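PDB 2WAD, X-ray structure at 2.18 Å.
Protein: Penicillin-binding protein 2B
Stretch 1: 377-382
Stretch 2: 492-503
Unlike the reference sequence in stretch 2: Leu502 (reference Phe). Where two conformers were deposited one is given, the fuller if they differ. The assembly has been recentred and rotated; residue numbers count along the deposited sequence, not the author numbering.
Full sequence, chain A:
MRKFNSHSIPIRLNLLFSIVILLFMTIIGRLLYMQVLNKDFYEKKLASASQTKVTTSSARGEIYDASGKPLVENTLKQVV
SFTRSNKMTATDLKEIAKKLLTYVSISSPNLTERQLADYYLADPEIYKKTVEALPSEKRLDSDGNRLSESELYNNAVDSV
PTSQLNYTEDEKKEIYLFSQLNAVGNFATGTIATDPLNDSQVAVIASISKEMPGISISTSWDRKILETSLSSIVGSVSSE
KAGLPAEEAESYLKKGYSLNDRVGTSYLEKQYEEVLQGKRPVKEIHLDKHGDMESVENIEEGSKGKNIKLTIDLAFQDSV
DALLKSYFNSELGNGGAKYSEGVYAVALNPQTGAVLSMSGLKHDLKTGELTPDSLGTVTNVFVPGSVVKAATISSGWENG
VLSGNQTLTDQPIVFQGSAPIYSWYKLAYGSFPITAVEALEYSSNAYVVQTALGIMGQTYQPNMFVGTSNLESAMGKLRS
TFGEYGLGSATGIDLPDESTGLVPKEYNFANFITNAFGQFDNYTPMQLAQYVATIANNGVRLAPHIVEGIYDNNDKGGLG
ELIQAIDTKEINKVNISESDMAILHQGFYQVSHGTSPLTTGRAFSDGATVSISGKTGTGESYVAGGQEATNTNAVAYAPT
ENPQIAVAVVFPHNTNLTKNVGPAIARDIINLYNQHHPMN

Stretch 1, residues 377-382: TVTNVF
Stretch 2, residues 492-503: GIDLPDESTGLV

Where a helix ends, its last carbonyls lose their helical partners and can receive donors from distant chain. Penicillin-binding protein 2B offers a worked example. Residues 377-379 close a helix, Asn380 leaves helical angles (phi/psi -115/153), and the chain continues extended through Val381 (-124/152). Stretch 2, 492-503, has no regular helix or strand. Its residues 498-501 run alongside 378-381 in the same direction, with CA-CA distances of 5.3 Å for Val378-Glu498, 5.0 Å for Thr379-Ser499 and 5.8 Å for Val381-Gly501; the earlier part, 492-497, reaches Val378 through Ile493 and Leu495.

One hydrogen bond joins them: Ser499 N donates to Val378 O at 2.9 Å, with an N-H...O angle of 147°. Glu498 (-108/148) and Ser499 (-65/139) are extended, and this presents the amide to the helix end; Glu498 CA also lies 3.7 Å from Val378 O.

The contact buries 349 Å² in all, both sides summed, and much of its side-chain contact is apolar. Val378, m rotamer and itself buried, points its CA-to-CB bond sideways yet spreads both methyls onto stretch 2: CG1 meets Ile493 CD1 at 3.9 Å, and CG2 meets Leu495 CD1 at 4.1 Å. Ile493 (tt) and Leu495 (chi1 m, chi2 t) both point toward the helix end, long enough to reach a short, branched valine. Farther along, Val381 (m) points toward stretch 2, placing CG2 4.1 Å from Leu502 CB and CG1 3.7 Å from Gly501 CA. Leu502 (tt), phenylalanine in the reference sequence, is otherwise exposed.

Polar side chains shape stretch 2 locally. Ser499, chi1 t, turns its hydroxyl onward along the chain, so that OG accepts from Gly501 N (3.2 Å, 161°), while OG touches Val381 CG1 at 3.3 Å. Gly501 adopts 110/174, where a CB would jam against the preceding carbonyl, so glycine fits. Glu498 (chi1 p, chi2 t) accepts a weak bond at OE1 from Gly492 N, 3.4 Å, linking the segment's beginning to its middle.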

# COMPACT_ATOMS: atom_id res chain seq x y z
N THR A 377 -3.18 5.68 6.32
CA THR A 377 -1.92 6.38 6.46
C THR A 377 -1.33 6.74 5.09
O THR A 377 -0.60 7.71 5.01
CB THR A 377 -0.88 5.54 7.23
OG1 THR A 377 -0.71 4.26 6.60
CG2 THR A 377 -1.30 5.34 8.69
N VAL A 378 -1.63 5.96 4.06
CA VAL A 378 -1.12 6.20 2.71
C VAL A 378 -2.24 6.62 1.75
O VAL A 378 -1.95 7.02 0.62
CB VAL A 378 -0.38 4.99 2.12
CG1 VAL A 378 0.96 4.71 2.84
CG2 VAL A 378 -1.27 3.74 2.09
N THR A 379 -3.50 6.54 2.16
CA THR A 379 -4.57 6.82 1.21
C THR A 379 -5.45 8.05 1.48
O THR A 379 -6.11 8.53 0.57
CB THR A 379 -5.44 5.56 0.88
OG1 THR A 379 -6.29 5.28 1.98
CG2 THR A 379 -4.58 4.31 0.63
N ASN A 380 -5.47 8.56 2.71
CA ASN A 380 -6.34 9.68 3.04
C ASN A 380 -5.56 10.93 3.39
O ASN A 380 -4.43 10.84 3.84
CB ASN A 380 -7.27 9.31 4.20
CG ASN A 380 -8.24 8.21 3.82
OD1 ASN A 380 -9.10 8.39 2.96
ND2 ASN A 380 -8.11 7.07 4.45
N VAL A 381 -6.17 12.09 3.18
CA VAL A 381 -5.41 13.33 3.29
C VAL A 381 -6.07 14.27 4.29
O VAL A 381 -7.28 14.21 4.47
CB VAL A 381 -5.24 14.01 1.90
CG1 VAL A 381 -4.55 13.05 0.92
CG2 VAL A 381 -6.57 14.47 1.35
N PHE A 382 -5.28 15.14 4.92
CA PHE A 382 -5.72 15.97 6.04
C PHE A 382 -5.01 17.31 5.99
O PHE A 382 -3.85 17.37 5.55
CB PHE A 382 -5.43 15.28 7.38
CG PHE A 382 -5.92 13.86 7.45
CD1 PHE A 382 -7.21 13.56 7.88
CD2 PHE A 382 -5.10 12.82 7.03
CE1 PHE A 382 -7.66 12.25 7.91
CE2 PHE A 382 -5.54 11.49 7.07
CZ PHE A 382 -6.82 11.20 7.50
N GLY A 492 7.68 7.37 -2.03
CA GLY A 492 8.51 6.23 -2.40
C GLY A 492 8.16 4.93 -1.69
O GLY A 492 8.87 3.91 -1.80
N ILE A 493 7.08 4.95 -0.91
CA ILE A 493 6.76 3.78 -0.09
C ILE A 493 6.48 2.57 -0.99
O ILE A 493 5.95 2.74 -2.10
CB ILE A 493 5.60 4.02 0.86
CG1 ILE A 493 5.57 2.92 1.93
CG2 ILE A 493 4.27 4.12 0.12
CD1 ILE A 493 4.45 3.07 2.89
N ASP A 494 6.85 1.38 -0.52
CA ASP A 494 6.75 0.13 -1.29
C ASP A 494 5.33 -0.46 -1.30
O ASP A 494 5.10 -1.61 -0.88
CB ASP A 494 7.80 -0.88 -0.80
CG ASP A 494 7.76 -1.12 0.73
OD1 ASP A 494 7.19 -0.29 1.50
OD2 ASP A 494 8.37 -2.13 1.16
N LEU A 495 4.36 0.33 -1.76
CA LEU A 495 3.00 -0.14 -1.98
C LEU A 495 2.60 0.37 -3.36
O LEU A 495 3.13 1.38 -3.80
CB LEU A 495 2.04 0.40 -0.90
CG LEU A 495 2.18 -0.17 0.52
CD1 LEU A 495 1.30 0.56 1.52
CD2 LEU A 495 1.95 -1.68 0.59
N PRO A 496 1.70 -0.34 -4.05
CA PRO A 496 1.45 -0.01 -5.46
C PRO A 496 0.97 1.42 -5.71
O PRO A 496 1.41 2.05 -6.67
CB PRO A 496 0.39 -1.03 -5.92
CG PRO A 496 0.22 -2.01 -4.80
CD PRO A 496 1.14 -1.65 -3.66
N ASP A 497 0.12 1.95 -4.84
CA ASP A 497 -0.54 3.23 -5.06
C ASP A 497 -0.77 4.05 -3.79
O ASP A 497 -1.63 3.72 -2.98
CB ASP A 497 -1.89 3.01 -5.75
CG ASP A 497 -2.55 4.31 -6.19
OD1 ASP A 497 -1.83 5.23 -6.63
OD2 ASP A 497 -3.80 4.41 -6.09
N GLU A 498 -0.04 5.15 -3.63
CA GLU A 498 -0.24 6.02 -2.48
C GLU A 498 -0.92 7.30 -2.97
O GLU A 498 -0.68 7.75 -4.09
CB GLU A 498 1.11 6.37 -1.87
CG GLU A 498 2.05 7.04 -2.85
CD GLU A 498 3.37 7.46 -2.24
OE1 GLU A 498 4.41 7.30 -2.91
OE2 GLU A 498 3.37 7.94 -1.09
N SER A 499 -1.75 7.91 -2.14
CA SER A 499 -2.14 9.30 -2.39
C SER A 499 -0.93 10.23 -2.27
O SER A 499 -0.10 10.05 -1.39
CB SER A 499 -3.17 9.75 -1.35
OG SER A 499 -3.50 11.11 -1.57
N THR A 500 -0.81 11.21 -3.16
CA THR A 500 0.23 12.23 -3.03
C THR A 500 -0.29 13.56 -2.47
O THR A 500 0.43 14.56 -2.45
CB THR A 500 1.03 12.48 -4.32
OG1 THR A 500 0.14 12.98 -5.32
CG2 THR A 500 1.68 11.19 -4.82
N GLY A 501 -1.52 13.56 -1.97
CA GLY A 501 -2.10 14.72 -1.32
C GLY A 501 -3.22 15.39 -2.10
O GLY A 501 -3.53 15.01 -3.23
N LEU A 502 -3.87 16.38 -1.50
CA LEU A 502 -4.82 17.20 -2.25
C LEU A 502 -4.14 18.54 -2.42
O LEU A 502 -4.02 19.28 -1.43
CB LEU A 502 -6.15 17.37 -1.49
CG LEU A 502 -7.41 17.76 -2.28
CD1 LEU A 502 -8.68 17.58 -1.44
CD2 LEU A 502 -7.36 19.18 -2.82
N VAL A 503 -3.75 18.86 -3.66
CA VAL A 503 -2.90 20.01 -3.96
C VAL A 503 -3.55 20.76 -5.12
O VAL A 503 -3.32 20.45 -6.29
CB VAL A 503 -1.48 19.55 -4.41
CG1 VAL A 503 -0.55 20.77 -4.65
CG2 VAL A 503 -0.87 18.56 -3.40